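Local coordinates for extracellular matrix-binding protein EbhA (Staphylococcus aureus, PDB 2DGJ) that probably binds extracellular matrix as a cell wall-associated adhesin, its rod-like body built from a string of three-helix bundles, at residues D226-Q231 with N242-K247; G127-L132 with A181-A186; I94-R99 with N171-G176. All coordinates share one frame; numbering follows the deposited sequence.

How the contacts relate
From the N terminus, contact 3 opens at 94-99, where helix 96-108 begins, and contact 2 opens on the long helix 112-135. Contact 3 closes at 171-176, in the loop after helix 153-170, before contact 2 closes on helix 180-194; opening first and closing first, its loop interlocks with that of contact 2. They also touch: the Met129 CE methyl lies 3.6 Å from Thr95 CG2. Contact 3 ties the GA-module segment 94-99 to a loop of the following FIVAR domain; contact 2 joins two helices within the latter. Contact 1 comes afterwards, in series, closing a short helical hairpin in the last GA module of this fragment; the centres of contacts 1 and 2 are about 46 Å apart.

Contact 1: D226-Q231 with N242-K247; sequences DNLKHQ and NGVKDK
Val244 faces Leu228 and Gln231 across a helical hairpin of the second GA module of this fragment, formed by helices 222-234 and 238-250. The two short segments run antiparallel at 166°, with their axes 9.3 Å apart at closest approach. Val244 supplies the apolar part. With CG1 anti to the backbone N (chi1 177°), that methyl reaches the backbone of the opposite helix, 3.3 Å from Leu228 O, and touches the stem of Gln231, 3.7 Å from its CB. The other methyl, CG2, meets the same Gln231 CB, so the valine straddles this atom with both branches. Leu228 and Val244 lie side by side, pointing opposite ways, with Leu228 CG 4.0 Å from Val244 CG1. The leucine also belongs to the core of a three-helix bundle: it touches Ile214 on helix 199-215, which precedes the hairpin and completes the bundle, as well as Leu220 in a loop. Lys229, on the same helix, turns away from the hairpin partner and makes a weak hydrogen bond to Asn215. Towards solvent the interface becomes polar. Gln231 extends beyond CG and crosses the side chain of Lys247 at about a right angle, where Lys247 NZ donates to Gln231 OE1 over a short 2.6 Å. The ammonium lies in the amide plane on a lone pair of OE1, with a C=O...N angle of 134°. A bend at chi3 in the lysine brings CE close to the same oxygen, and Lys247 CE also lies 4.2 Å from Leu228 CD1, a loose contact.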
loop_
_atom_site.group_PDB
_atom_site.type_symbol
_atom_site.label_atom_id
_atom_site.label_comp_id
_atom_site.label_asym_id
_atom_site.label_seq_id
_atom_site.Cartn_x
_atom_site.Cartn_y
_atom_site.Cartn_z
ATOM N N ASP A 226 -48.448 -23.166 47.595
ATOM C CA ASP A 226 -48.216 -23.884 46.346
ATOM C C ASP A 226 -48.788 -23.077 45.193
ATOM O O ASP A 226 -48.098 -22.801 44.218
ATOM C CB ASP A 226 -48.868 -25.267 46.375
ATOM C CG ASP A 226 -48.299 -26.159 47.462
ATOM O OD1 ASP A 226 -47.063 -26.138 47.655
ATOM O OD2 ASP A 226 -49.077 -26.888 48.115
ATOM N N ASN A 227 -50.054 -22.696 45.316
ATOM C CA ASN A 227 -50.722 -21.904 44.290
ATOM C C ASN A 227 -49.873 -20.688 43.916
ATOM O O ASN A 227 -49.478 -20.520 42.764
ATOM C CB ASN A 227 -52.093 -21.445 44.801
ATOM C CG ASN A 227 -52.781 -20.477 43.852
ATOM O OD1 ASN A 227 -52.924 -20.752 42.659
ATOM N ND2 ASN A 227 -53.216 -19.338 44.381
ATOM N N LEU A 228 -49.589 -19.850 44.907
ATOM C CA LEU A 228 -48.787 -18.649 44.700
ATOM C C LEU A 228 -47.418 -18.956 44.110
ATOM O O LEU A 228 -46.950 -18.255 43.213
ATOM C CB LEU A 228 -48.631 -17.899 46.028
ATOM C CG LEU A 228 -49.644 -16.797 46.368
ATOM C CD1 LEU A 228 -50.990 -17.077 45.735
ATOM C CD2 LEU A 228 -49.771 -16.698 47.873
ATOM N N LYS A 229 -46.769 -19.997 44.621
ATOM C CA LYS A 229 -45.454 -20.382 44.127
ATOM C C LYS A 229 -45.535 -20.751 42.648
ATOM O O LYS A 229 -44.626 -20.454 41.872
ATOM C CB LYS A 229 -44.903 -21.556 44.944
ATOM C CG LYS A 229 -44.501 -21.177 46.363
ATOM C CD LYS A 229 -44.260 -22.397 47.251
ATOM C CE LYS A 229 -42.975 -23.124 46.892
ATOM N NZ LYS A 229 -42.678 -24.201 47.881
ATOM N N HIS A 230 -46.631 -21.396 42.262
ATOM C CA HIS A 230 -46.830 -21.782 40.873
ATOM C C HIS A 230 -47.064 -20.526 40.037
ATOM O O HIS A 230 -46.602 -20.435 38.901
ATOM C CB HIS A 230 -48.031 -22.718 40.742
ATOM C CG HIS A 230 -48.187 -23.312 39.379
ATOM N ND1 HIS A 230 -47.233 -24.155 38.825
ATOM C CD2 HIS A 230 -49.156 -23.199 38.454
ATOM C CE1 HIS A 230 -47.623 -24.524 37.626
ATOM N NE2 HIS A 230 -48.795 -23.955 37.366
ATOM N N GLN A 231 -47.783 -19.562 40.603
ATOM C CA GLN A 231 -48.057 -18.313 39.899
ATOM C C GLN A 231 -46.742 -17.575 39.655
ATOM O O GLN A 231 -46.585 -16.870 38.656
ATOM C CB GLN A 231 -49.008 -17.434 40.712
ATOM C CG GLN A 231 -50.286 -18.136 41.144
ATOM C CD GLN A 231 -51.454 -17.180 41.300
ATOM O OE1 GLN A 231 -51.309 -16.087 41.847
ATOM N NE2 GLN A 231 -52.624 -17.593 40.825
ATOM N N ASN A 242 -43.619 -10.037 41.564
ATOM C CA ASN A 242 -43.893 -9.236 42.753
ATOM C C ASN A 242 -45.380 -9.028 43.022
ATOM O O ASN A 242 -45.785 -8.792 44.160
ATOM C CB ASN A 242 -43.187 -7.887 42.621
ATOM C CG ASN A 242 -41.678 -8.018 42.675
ATOM O OD1 ASN A 242 -40.949 -7.189 42.129
ATOM N ND2 ASN A 242 -41.202 -9.061 43.351
ATOM N N GLY A 243 -46.194 -9.112 41.977
ATOM C CA GLY A 243 -47.625 -8.945 42.152
ATOM C C GLY A 243 -48.168 -10.140 42.911
ATOM O O GLY A 243 -49.050 -10.008 43.760
ATOM N N VAL A 244 -47.630 -11.313 42.596
ATOM C CA VAL A 244 -48.034 -12.554 43.245
ATOM C C VAL A 244 -47.562 -12.540 44.694
ATOM O O VAL A 244 -48.313 -12.899 45.601
ATOM C CB VAL A 244 -47.422 -13.778 42.543
ATOM C CG1 VAL A 244 -47.795 -15.059 43.289
ATOM C CG2 VAL A 244 -47.898 -13.832 41.102
ATOM N N LYS A 245 -46.317 -12.124 44.904
ATOM C CA LYS A 245 -45.759 -12.062 46.249
ATOM C C LYS A 245 -46.623 -11.161 47.130
ATOM O O LYS A 245 -46.977 -11.532 48.250
ATOM C CB LYS A 245 -44.324 -11.529 46.208
ATOM C CG LYS A 245 -43.549 -11.755 47.498
ATOM C CD LYS A 245 -43.198 -10.456 48.202
ATOM C CE LYS A 245 -42.149 -9.660 47.431
ATOM N NZ LYS A 245 -41.741 -8.428 48.165
ATOM N N ASP A 246 -46.964 -9.981 46.619
ATOM C CA ASP A 246 -47.791 -9.047 47.376
ATOM C C ASP A 246 -49.135 -9.677 47.697
ATOM O O ASP A 246 -49.661 -9.524 48.798
ATOM C CB ASP A 246 -48.012 -7.749 46.593
ATOM C CG ASP A 246 -46.741 -6.930 46.457
ATOM O OD1 ASP A 246 -45.954 -6.896 47.425
ATOM O OD2 ASP A 246 -46.536 -6.307 45.392
ATOM N N LYS A 247 -49.694 -10.393 46.726
ATOM C CA LYS A 247 -50.982 -11.040 46.919
ATOM C C LYS A 247 -50.862 -12.029 48.063
ATOM O O LYS A 247 -51.817 -12.254 48.801
ATOM C CB LYS A 247 -51.422 -11.760 45.638
ATOM C CG LYS A 247 -52.775 -12.458 45.729
ATOM C CD LYS A 247 -53.311 -12.809 44.345
ATOM C CE LYS A 247 -52.360 -13.724 43.581
ATOM N NZ LYS A 247 -52.864 -14.003 42.210
#

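Contact 2: G127-L132 with A181-A186; sequences GAMNSL and ADVDNA
Val183 wedges both methyls against helix 112-135 from the neighbouring helix 180-194, and the buried half of the contact gathers around it. CG1, anti to the backbone N (chi1 174°), lies 3.6 Å from Ala128 CB and also abuts Ala128 O. CG2 points to the selenium of Met129, a selenomethionine, at 3.9 Å; the two side chains cross at about a right angle. One turn further on, Leu132 places CD2 3.8 Å from Ala186 CB, while its CD1 packs against the backbone carbonyl group of Ala186. Helix 153-170 closes this apolar side, its Leu170 touching both Met129 and Leu132 and its Ile169 touching Met129 and Ala186. The other side is looser and polar. Asp184 OD1 merely passes Ala128 CB at 4.0 Å, and the carboxylate is engaged by Lys180 in a salt bridge through OD2. Ser131 turns its hydroxyl back along its own helix: OG donates to Gly127 O (3.2 Å), reaching that oxygen from the face of its plane opposite to Ser131 N. This serine also packs on Thr31 of the second subunit. The axes of the segments lie 9.2 Å apart and only 18° from parallel, as expected for the first and third helices of an up-down-up three-helix bundle, here in the FIVAR domain.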
loop_
_atom_site.group_PDB
_atom_site.type_symbol
_atom_site.label_atom_id
_atom_site.label_comp_id
_atom_site.label_asym_id
_atom_site.label_seq_id
_atom_site.Cartn_x
_atom_site.Cartn_y
_atom_site.Cartn_z
ATOM N N GLY A 127 -16.411 0.527 6.650
ATOM C CA GLY A 127 -16.487 -0.766 7.303
ATOM C C GLY A 127 -16.949 -0.616 8.740
ATOM O O GLY A 127 -17.756 -1.400 9.229
ATOM N N ALA A 128 -16.432 0.404 9.417
ATOM C CA ALA A 128 -16.792 0.665 10.806
ATOM C C ALA A 128 -18.249 1.106 10.909
ATOM O O ALA A 128 -18.975 0.668 11.804
ATOM C CB ALA A 128 -15.874 1.732 11.380
HETATM N N MSE A 129 -18.671 1.974 9.995
HETATM C CA MSE A 129 -20.049 2.448 9.972
HETATM C C MSE A 129 -20.962 1.242 9.784
HETATM O O MSE A 129 -22.010 1.139 10.416
HETATM C CB MSE A 129 -20.262 3.433 8.822
HETATM C CG MSE A 129 -19.637 4.800 9.036
HETATM SE SE MSE A 129 -20.514 5.794 10.443
HETATM C CE MSE A 129 -22.005 6.495 9.433
ATOM N N ASN A 130 -20.545 0.328 8.914
ATOM C CA ASN A 130 -21.314 -0.877 8.641
ATOM C C ASN A 130 -21.472 -1.684 9.924
ATOM O O ASN A 130 -22.539 -2.236 10.199
ATOM C CB ASN A 130 -20.596 -1.719 7.584
ATOM C CG ASN A 130 -21.401 -2.932 7.155
ATOM O OD1 ASN A 130 -20.921 -4.061 7.215
ATOM N ND2 ASN A 130 -22.632 -2.703 6.714
ATOM N N SER A 131 -20.402 -1.747 10.705
ATOM C CA SER A 131 -20.418 -2.488 11.957
ATOM C C SER A 131 -21.351 -1.827 12.966
ATOM O O SER A 131 -22.132 -2.500 13.641
ATOM C CB SER A 131 -19.007 -2.575 12.537
ATOM O OG SER A 131 -18.143 -3.330 11.701
ATOM N N LEU A 132 -21.272 -0.503 13.058
ATOM C CA LEU A 132 -22.115 0.237 13.987
ATOM C C LEU A 132 -23.577 0.075 13.604
ATOM O O LEU A 132 -24.445 -0.003 14.471
ATOM C CB LEU A 132 -21.747 1.721 13.983
ATOM C CG LEU A 132 -22.555 2.629 14.917
ATOM C CD1 LEU A 132 -22.507 2.091 16.333
ATOM C CD2 LEU A 132 -21.992 4.041 14.871
ATOM N N ALA A 181 -12.325 6.645 14.899
ATOM C CA ALA A 181 -12.199 6.448 16.338
ATOM C C ALA A 181 -13.528 6.620 17.064
ATOM O O ALA A 181 -13.859 5.833 17.950
ATOM C CB ALA A 181 -11.163 7.415 16.910
ATOM N N ASP A 182 -14.290 7.645 16.693
ATOM C CA ASP A 182 -15.579 7.886 17.329
ATOM C C ASP A 182 -16.603 6.833 16.924
ATOM O O ASP A 182 -17.435 6.419 17.734
ATOM C CB ASP A 182 -16.104 9.283 16.982
ATOM C CG ASP A 182 -15.291 10.386 17.629
ATOM O OD1 ASP A 182 -14.880 10.210 18.797
ATOM O OD2 ASP A 182 -15.074 11.433 16.984
ATOM N N VAL A 183 -16.545 6.398 15.670
ATOM C CA VAL A 183 -17.468 5.376 15.206
ATOM C C VAL A 183 -17.224 4.146 16.071
ATOM O O VAL A 183 -18.170 3.548 16.590
ATOM C CB VAL A 183 -17.224 5.008 13.725
ATOM C CG1 VAL A 183 -18.106 3.829 13.323
ATOM C CG2 VAL A 183 -17.520 6.205 12.840
ATOM N N ASP A 184 -15.952 3.793 16.236
ATOM C CA ASP A 184 -15.594 2.635 17.043
ATOM C C ASP A 184 -16.019 2.832 18.491
ATOM O O ASP A 184 -16.429 1.882 19.157
ATOM C CB ASP A 184 -14.088 2.359 16.978
ATOM C CG ASP A 184 -13.666 1.745 15.651
ATOM O OD1 ASP A 184 -14.490 1.038 15.034
ATOM O OD2 ASP A 184 -12.504 1.952 15.232
ATOM N N ASN A 185 -15.915 4.063 18.983
ATOM C CA ASN A 185 -16.319 4.340 20.353
ATOM C C ASN A 185 -17.816 4.095 20.473
ATOM O O ASN A 185 -18.285 3.507 21.451
ATOM C CB ASN A 185 -16.004 5.787 20.738
ATOM C CG ASN A 185 -14.514 6.055 20.863
ATOM O OD1 ASN A 185 -13.776 5.266 21.454
ATOM N ND2 ASN A 185 -14.070 7.186 20.328
ATOM N N ALA A 186 -18.561 4.549 19.467
ATOM C CA ALA A 186 -20.009 4.387 19.438
ATOM C C ALA A 186 -20.361 2.907 19.361
ATOM O O ALA A 186 -21.266 2.441 20.047
ATOM C CB ALA A 186 -20.602 5.140 18.244
#

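Contact 3: I94-R99 with N171-G176; sequences ITNAQR and NKQTGG
Lys172 O is gripped by two donors, Asn96 N and a bridging water. Asn96 N donates to it over 3.0 Å in a nearly straight bond (163° at the hydrogen), in the carbonyl plane and on a lone pair. The water donates to Lys172 O at 2.7 Å while accepting from Ala97 N at 2.9 Å. The loop after helix 153-170 thus receives Asn96 N directly and Ala97 N through the water. Thr95 occupies the N-cap of helix 96-108 and forms a capping box with Gln98: Thr95 N donates to Gln98 OE1 at 2.8 Å, and Gln98 N returns a weak bond to Thr95 OG1 at 3.3 Å. The cap of a GA-module helix here meets a loop of the following FIVAR domain, with Met129 of helix 112-135 touching both Thr95 and Gln98. Chi1 of 62° sets Thr95 OG1 in the position flanked by both main-chain neighbours of CA, where it caps the helix and faces Gly175 O and Gly176 O, each 3.2 Å from OG1. The methyl branch, CG2, presses against Asn171 O at 3.3 Å. The loop is shaped by an Asx motif in which Asn171 OD1 accepts from Thr174 N, the donor standing 41° out of the amide plane. Beside the cap, the extended Lys172 chain runs past Ile94 O with its CG and CD, and its ammonium bonds to Asn92 O. Further along, Ala97 CB rests against the backbone of Gly175 and Gly176, and Gln98 lays CG near Gly176 O while its NE2 donates to Thr178 O.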
loop_
_atom_site.group_PDB
_atom_site.type_symbol
_atom_site.label_atom_id
_atom_site.label_comp_id
_atom_site.label_asym_id
_atom_site.label_seq_id
_atom_site.Cartn_x
_atom_site.Cartn_y
_atom_site.Cartn_z
ATOM N N ILE A 94 -21.274 5.284 4.796
ATOM C CA ILE A 94 -20.812 6.584 5.268
ATOM C C ILE A 94 -21.906 7.635 5.073
ATOM O O ILE A 94 -22.752 7.507 4.184
ATOM C CB ILE A 94 -19.547 7.046 4.516
ATOM C CG1 ILE A 94 -19.828 7.102 3.013
ATOM C CG2 ILE A 94 -18.393 6.109 4.819
ATOM C CD1 ILE A 94 -18.686 7.666 2.195
ATOM N N THR A 95 -21.893 8.676 5.902
ATOM C CA THR A 95 -22.890 9.738 5.804
ATOM C C THR A 95 -22.456 10.710 4.712
ATOM O O THR A 95 -21.297 10.693 4.282
ATOM C CB THR A 95 -23.023 10.508 7.134
ATOM O OG1 THR A 95 -21.771 11.125 7.451
ATOM C CG2 THR A 95 -23.416 9.562 8.272
ATOM N N ASN A 96 -23.381 11.555 4.266
ATOM C CA ASN A 96 -23.073 12.521 3.224
ATOM C C ASN A 96 -21.890 13.395 3.623
ATOM O O ASN A 96 -21.018 13.680 2.807
ATOM C CB ASN A 96 -24.291 13.396 2.926
ATOM C CG ASN A 96 -25.470 12.595 2.399
ATOM O OD1 ASN A 96 -25.298 11.676 1.601
ATOM N ND2 ASN A 96 -26.675 12.955 2.829
ATOM N N ALA A 97 -21.860 13.809 4.886
ATOM C CA ALA A 97 -20.777 14.651 5.380
ATOM C C ALA A 97 -19.449 13.917 5.277
ATOM O O ALA A 97 -18.429 14.508 4.917
ATOM C CB ALA A 97 -21.041 15.054 6.826
ATOM N N GLN A 98 -19.467 12.626 5.597
ATOM C CA GLN A 98 -18.256 11.823 5.536
ATOM C C GLN A 98 -17.850 11.653 4.083
ATOM O O GLN A 98 -16.666 11.699 3.752
ATOM C CB GLN A 98 -18.483 10.445 6.170
ATOM C CG GLN A 98 -18.898 10.484 7.629
ATOM C CD GLN A 98 -19.064 9.099 8.234
ATOM O OE1 GLN A 98 -19.725 8.234 7.661
ATOM N NE2 GLN A 98 -18.472 8.886 9.405
ATOM N N ARG A 99 -18.840 11.463 3.216
ATOM C CA ARG A 99 -18.584 11.280 1.794
ATOM C C ARG A 99 -17.924 12.499 1.152
ATOM O O ARG A 99 -16.943 12.355 0.415
ATOM C CB ARG A 99 -19.889 10.957 1.063
ATOM C CG ARG A 99 -19.708 10.580 -0.406
ATOM C CD ARG A 99 -21.056 10.361 -1.094
ATOM N NE ARG A 99 -21.849 9.309 -0.462
ATOM C CZ ARG A 99 -21.548 8.014 -0.494
ATOM N NH1 ARG A 99 -20.472 7.595 -1.148
ATOM N NH2 ARG A 99 -22.322 7.134 0.124
ATOM N N ASN A 171 -27.209 8.460 10.673
ATOM C CA ASN A 171 -28.051 9.230 9.758
ATOM C C ASN A 171 -27.205 9.855 8.644
ATOM O O ASN A 171 -26.398 10.757 8.884
ATOM C CB ASN A 171 -28.810 10.321 10.520
ATOM C CG ASN A 171 -29.922 10.937 9.689
ATOM O OD1 ASN A 171 -29.673 11.527 8.639
ATOM N ND2 ASN A 171 -31.161 10.789 10.148
ATOM N N LYS A 172 -27.399 9.370 7.424
ATOM C CA LYS A 172 -26.643 9.854 6.277
ATOM C C LYS A 172 -26.922 11.315 5.937
ATOM O O LYS A 172 -26.031 12.034 5.477
ATOM C CB LYS A 172 -26.935 8.977 5.055
ATOM C CG LYS A 172 -26.552 7.515 5.214
ATOM C CD LYS A 172 -26.818 6.742 3.936
ATOM C CE LYS A 172 -26.471 5.279 4.097
ATOM N NZ LYS A 172 -26.747 4.504 2.857
ATOM N N GLN A 173 -28.155 11.755 6.165
ATOM C CA GLN A 173 -28.529 13.125 5.851
ATOM C C GLN A 173 -28.043 14.168 6.844
ATOM O O GLN A 173 -27.656 15.270 6.451
ATOM C CB GLN A 173 -30.049 13.249 5.722
ATOM C CG GLN A 173 -30.607 12.839 4.364
ATOM C CD GLN A 173 -32.078 13.200 4.204
ATOM O OE1 GLN A 173 -32.948 12.632 4.867
ATOM N NE2 GLN A 173 -32.360 14.155 3.324
ATOM N N THR A 174 -28.065 13.829 8.131
ATOM C CA THR A 174 -27.662 14.788 9.154
ATOM C C THR A 174 -26.430 14.392 9.951
ATOM O O THR A 174 -25.897 15.203 10.705
ATOM C CB THR A 174 -28.822 15.063 10.146
ATOM O OG1 THR A 174 -29.162 13.858 10.842
ATOM C CG2 THR A 174 -30.042 15.565 9.396
ATOM N N GLY A 175 -25.982 13.151 9.789
ATOM C CA GLY A 175 -24.806 12.696 10.508
ATOM C C GLY A 175 -23.567 13.430 10.046
ATOM O O GLY A 175 -23.327 13.538 8.845
ATOM N N GLY A 176 -22.774 13.934 10.991
ATOM C CA GLY A 176 -21.567 14.665 10.645
ATOM C C GLY A 176 -20.427 13.787 10.160
ATOM O O GLY A 176 -20.576 12.572 10.035
HETATM O O HOH W 1 -24.234 13.792 6.503
#